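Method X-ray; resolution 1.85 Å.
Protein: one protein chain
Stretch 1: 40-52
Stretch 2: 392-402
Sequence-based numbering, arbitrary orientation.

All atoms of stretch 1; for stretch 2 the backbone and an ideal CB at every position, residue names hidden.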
# COMPACT_ATOMS: atom_id res chain seq x y z
N PRO A 40 -19.75 -1.26 -40.91
CA PRO A 40 -20.43 0.03 -41.10
C PRO A 40 -20.49 0.83 -39.81
O PRO A 40 -20.94 0.34 -38.77
CB PRO A 40 -21.83 -0.36 -41.57
CG PRO A 40 -21.73 -1.79 -42.02
CD PRO A 40 -20.64 -2.40 -41.19
N GLY A 41 -20.02 2.07 -39.88
CA GLY A 41 -20.07 2.98 -38.76
C GLY A 41 -19.00 2.78 -37.70
O GLY A 41 -19.06 3.44 -36.66
N VAL A 42 -18.04 1.88 -37.93
CA VAL A 42 -16.96 1.63 -36.98
C VAL A 42 -15.63 1.99 -37.63
O VAL A 42 -15.37 1.59 -38.77
CB VAL A 42 -16.93 0.17 -36.51
CG1 VAL A 42 -15.80 -0.03 -35.52
CG2 VAL A 42 -18.26 -0.19 -35.90
N ARG A 43 -14.80 2.71 -36.90
CA ARG A 43 -13.49 3.14 -37.37
C ARG A 43 -12.59 3.37 -36.15
O ARG A 43 -13.01 3.98 -35.17
CB ARG A 43 -13.63 4.43 -38.20
CG ARG A 43 -12.36 5.13 -38.57
CD ARG A 43 -12.65 6.36 -39.43
NE ARG A 43 -13.21 7.47 -38.66
CZ ARG A 43 -12.48 8.45 -38.14
NH1 ARG A 43 -11.16 8.44 -38.30
NH2 ARG A 43 -13.05 9.43 -37.44
N LYS A 44 -11.36 2.87 -36.22
CA LYS A 44 -10.39 3.16 -35.16
C LYS A 44 -9.77 4.52 -35.42
O LYS A 44 -9.20 4.76 -36.48
CB LYS A 44 -9.31 2.09 -35.08
CG LYS A 44 -8.24 2.44 -34.04
CD LYS A 44 -7.50 1.21 -33.53
CE LYS A 44 -6.41 0.83 -34.46
NZ LYS A 44 -5.45 -0.12 -33.86
N VAL A 45 -9.88 5.41 -34.44
CA VAL A 45 -9.27 6.73 -34.58
C VAL A 45 -7.77 6.64 -34.37
O VAL A 45 -6.98 7.10 -35.21
CB VAL A 45 -9.93 7.71 -33.60
CG1 VAL A 45 -9.27 9.10 -33.67
CG2 VAL A 45 -11.41 7.80 -33.88
N GLU A 46 -7.35 6.04 -33.27
CA GLU A 46 -5.93 5.90 -32.96
C GLU A 46 -5.79 4.97 -31.76
O GLU A 46 -6.76 4.68 -31.05
CB GLU A 46 -5.31 7.26 -32.65
CG GLU A 46 -5.98 7.98 -31.50
CD GLU A 46 -5.35 9.33 -31.21
OE1 GLU A 46 -4.13 9.50 -31.47
OE2 GLU A 46 -6.06 10.23 -30.72
N ASP A 47 -4.58 4.51 -31.54
CA ASP A 47 -4.22 3.83 -30.31
C ASP A 47 -3.50 4.80 -29.39
O ASP A 47 -2.83 5.73 -29.87
CB ASP A 47 -3.32 2.64 -30.61
CG ASP A 47 -4.03 1.60 -31.43
OD1 ASP A 47 -5.24 1.39 -31.19
OD2 ASP A 47 -3.40 1.02 -32.32
N VAL A 48 -3.64 4.61 -28.08
CA VAL A 48 -2.97 5.47 -27.11
C VAL A 48 -2.28 4.61 -26.05
O VAL A 48 -2.62 3.45 -25.83
CB VAL A 48 -3.93 6.48 -26.44
CG1 VAL A 48 -4.59 7.32 -27.49
CG2 VAL A 48 -4.99 5.76 -25.58
N VAL A 49 -1.26 5.20 -25.43
CA VAL A 49 -0.62 4.62 -24.25
C VAL A 49 -1.14 5.40 -23.04
O VAL A 49 -1.08 6.63 -23.02
CB VAL A 49 0.91 4.66 -24.34
CG1 VAL A 49 1.52 4.21 -23.02
CG2 VAL A 49 1.39 3.73 -25.47
N ILE A 50 -1.69 4.69 -22.07
CA ILE A 50 -2.36 5.30 -20.94
C ILE A 50 -1.45 5.37 -19.72
O ILE A 50 -1.39 6.39 -19.04
CB ILE A 50 -3.67 4.54 -20.63
CG1 ILE A 50 -4.65 4.75 -21.79
CG2 ILE A 50 -4.28 4.98 -19.26
CD1 ILE A 50 -6.00 4.08 -21.60
N TYR A 51 -0.70 4.31 -19.44
CA TYR A 51 0.29 4.34 -18.36
C TYR A 51 1.33 3.27 -18.64
O TYR A 51 0.98 2.11 -18.87
CB TYR A 51 -0.32 4.10 -16.98
CG TYR A 51 0.75 4.01 -15.93
CD1 TYR A 51 1.39 5.16 -15.46
CD2 TYR A 51 1.21 2.77 -15.46
CE1 TYR A 51 2.41 5.08 -14.53
CE2 TYR A 51 2.23 2.69 -14.52
CZ TYR A 51 2.82 3.84 -14.06
OH TYR A 51 3.84 3.75 -13.13
N ARG A 52 2.60 3.68 -18.61
CA ARG A 52 3.71 2.78 -18.92
C ARG A 52 4.92 3.17 -18.08
O ARG A 52 5.34 4.33 -18.10
CB ARG A 52 4.08 2.85 -20.41
CG ARG A 52 5.25 1.94 -20.78
CD ARG A 52 5.75 2.20 -22.22
NE ARG A 52 6.86 1.33 -22.63
CZ ARG A 52 8.13 1.48 -22.27
NH1 ARG A 52 8.50 2.46 -21.46
NH2 ARG A 52 9.05 0.64 -22.73
N UNK A 392 4.44 -4.72 -19.29
CA UNK A 392 2.98 -4.69 -19.21
C UNK A 392 2.53 -3.27 -18.86
O UNK A 392 2.91 -2.73 -17.82
CB UNK A 392 2.47 -5.69 -18.18
N UNK A 393 1.74 -2.66 -19.74
CA UNK A 393 1.31 -1.27 -19.57
C UNK A 393 -0.18 -1.16 -19.90
O UNK A 393 -0.77 -2.07 -20.51
CB UNK A 393 2.13 -0.33 -20.45
N UNK A 394 -0.79 -0.05 -19.51
CA UNK A 394 -2.17 0.25 -19.90
C UNK A 394 -2.16 0.99 -21.24
O UNK A 394 -1.39 1.94 -21.44
CB UNK A 394 -2.88 1.08 -18.83
N UNK A 395 -3.04 0.59 -22.14
CA UNK A 395 -3.15 1.19 -23.46
C UNK A 395 -4.63 1.28 -23.82
O UNK A 395 -5.51 0.83 -23.06
CB UNK A 395 -2.37 0.38 -24.50
N UNK A 396 -4.92 1.84 -24.98
CA UNK A 396 -6.29 1.92 -25.42
C UNK A 396 -6.37 2.16 -26.91
O UNK A 396 -5.39 2.55 -27.56
CB UNK A 396 -7.03 3.02 -24.66
N UNK A 397 -7.55 1.89 -27.44
CA UNK A 397 -7.89 2.19 -28.82
C UNK A 397 -9.11 3.10 -28.78
O UNK A 397 -10.10 2.77 -28.13
CB UNK A 397 -8.15 0.92 -29.63
N UNK A 398 -9.04 4.23 -29.47
CA UNK A 398 -10.18 5.13 -29.57
C UNK A 398 -10.95 4.80 -30.85
O UNK A 398 -10.38 4.83 -31.95
CB UNK A 398 -9.73 6.59 -29.56
N UNK A 399 -12.24 4.50 -30.71
CA UNK A 399 -13.11 4.12 -31.82
C UNK A 399 -14.12 5.23 -32.09
O UNK A 399 -14.64 5.86 -31.17
CB UNK A 399 -13.83 2.80 -31.52
N UNK A 400 -14.42 5.44 -33.38
CA UNK A 400 -15.55 6.27 -33.79
C UNK A 400 -16.68 5.32 -34.17
O UNK A 400 -16.52 4.48 -35.06
CB UNK A 400 -15.18 7.20 -34.95
N UNK A 401 -17.81 5.42 -33.47
CA UNK A 401 -18.97 4.58 -33.73
C UNK A 401 -20.12 5.53 -34.01
O UNK A 401 -20.69 6.11 -33.08
CB UNK A 401 -19.28 3.64 -32.56
N UNK A 402 -20.49 5.68 -35.27
CA UNK A 402 -21.64 6.52 -35.57
C UNK A 402 -22.88 5.67 -35.85
O UNK A 402 -22.80 4.44 -35.99
OXT UNK A 402 -24.00 6.20 -35.92
CB UNK A 402 -21.34 7.43 -36.76

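The two strands run antiparallel, and two beta bulges in stretch 1, at Val-45 and Ile-50, shift the register, so each position of stretch 2 must be read against its own local partner.

Position 392 points away, with nothing of stretch 1 within reach; almost any side chain fits, and Gln-392 makes no contact here.

At 393 the ideal CB lies 3.1 Å from Tyr-51 O and 3.7 Å from Arg-52 CB, with Val-49 CG1 farther along. A flat or slender side chain turned along the strand would suit. His-393 takes chi1 p, and its CD2 comes 4.2 Å from Val-49 CG1.

Position 394 shares a face with Tyr-51 and sits beside the second bulge, where its carbonyl receives both Ile-50 N (2.8 Å to O) and Tyr-51 N (3.2 Å to O). The neighbourhood is apolar, favouring Ile, Val or Leu. Ile-394 sets CG2 3.8 Å from Ile-50 CB.

Position 395 pairs closely with Val-49, and its ideal CB is 3.3 Å from Val-48 O. A small residue suits, though larger ones are not excluded by stretch 1. Ala-395 adds only its methyl.

At 396 an ideal CB would lie 3.4 Å from Ile-50 CD1 and 3.5 Å from Val-48 CG2. This crowding favours no side chain at all, and Gly-396 leaves that space to the two residues while its N bonds to Val-48 O at 2.9 Å.

Position 397 looks at Asp-47 OD1, 3.3 Å from the ideal CB: a short donor such as Ser or Thr would suit well, though a small residue or Asn could also be accommodated. Ser-397 OG donates to Asp-47 OD1 at 2.7 Å, beside the carboxylate's salt bridge with Lys-44.

Position 398 faces Val-45 and Val-48, a greasy site for a branched aliphatic or Leu. Ile-398 answers with CG2 4.0 Å from Val-45 CB and CD1 4.1 Å from Val-48 CG1.

Position 399, opposite Lys-44, could take an aliphatic or a long polar chain. Leu-399 brings CD2 to 4.0 Å from Lys-44 CB.

Position 400 pairs with Arg-43, whose guanidinium comes near, and that positive charge favours an acid, Glu having the longer reach, with Gln a neutral alternative. Glu-400 engages the guanidinium at its edge: Arg-43 NE to Glu-400 OE1 is 3.1 Å, Arg-43 NH2 to Glu-400 OE2 2.9 Å.

Position 401 sits by Val-42 and favours an aliphatic; Ile-401 CD1 reaches Val-42 CG1 at 3.6 Å.

At 402 CA-to-CB runs sideways and many residues would do. Arg-402, the C-terminus, extends its NH1 to Glu-400 in a weakly hydrogen-bonded salt bridge.

Stretch 2 (392-402) QHIAGSILEIR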
# COMPACT_ATOMS: atom_id res chain seq x y z
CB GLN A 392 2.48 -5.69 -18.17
CG GLN A 392 2.23 -7.09 -18.72
CD GLN A 392 3.49 -7.76 -19.23
OE1 GLN A 392 4.57 -7.57 -18.68
NE2 GLN A 392 3.36 -8.56 -20.29
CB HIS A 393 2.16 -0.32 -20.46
CG HIS A 393 2.04 -0.59 -21.93
ND1 HIS A 393 2.73 -1.60 -22.57
CD2 HIS A 393 1.31 0.03 -22.89
CE1 HIS A 393 2.43 -1.59 -23.86
NE2 HIS A 393 1.56 -0.62 -24.08
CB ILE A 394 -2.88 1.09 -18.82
CG1 ILE A 394 -2.57 0.53 -17.40
CG2 ILE A 394 -4.41 1.16 -19.13
CD1 ILE A 394 -2.96 -0.95 -17.21
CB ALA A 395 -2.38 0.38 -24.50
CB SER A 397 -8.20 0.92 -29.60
OG SER A 397 -7.07 0.07 -29.70
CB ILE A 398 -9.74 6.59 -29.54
CG1 ILE A 398 -9.06 6.89 -28.19
CG2 ILE A 398 -10.94 7.51 -29.72
CD1 ILE A 398 -8.51 8.30 -28.06
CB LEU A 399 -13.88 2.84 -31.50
CG LEU A 399 -13.04 1.63 -31.14
CD1 LEU A 399 -13.93 0.39 -31.07
CD2 LEU A 399 -11.95 1.49 -32.18
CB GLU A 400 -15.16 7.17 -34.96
CG GLU A 400 -16.23 8.20 -35.32
CD GLU A 400 -16.00 8.84 -36.68
OE1 GLU A 400 -16.06 8.12 -37.71
OE2 GLU A 400 -15.76 10.07 -36.72
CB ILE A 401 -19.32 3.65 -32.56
CG1 ILE A 401 -18.08 2.92 -32.04
CG2 ILE A 401 -20.44 2.66 -32.98
CD1 ILE A 401 -17.41 2.07 -33.06
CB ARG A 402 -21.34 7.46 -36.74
CG ARG A 402 -21.18 6.78 -38.08
CD ARG A 402 -20.87 7.83 -39.13
NE ARG A 402 -19.66 8.58 -38.77
CZ ARG A 402 -19.35 9.78 -39.24
NH1 ARG A 402 -18.22 10.37 -38.85
NH2 ARG A 402 -20.15 10.41 -40.10
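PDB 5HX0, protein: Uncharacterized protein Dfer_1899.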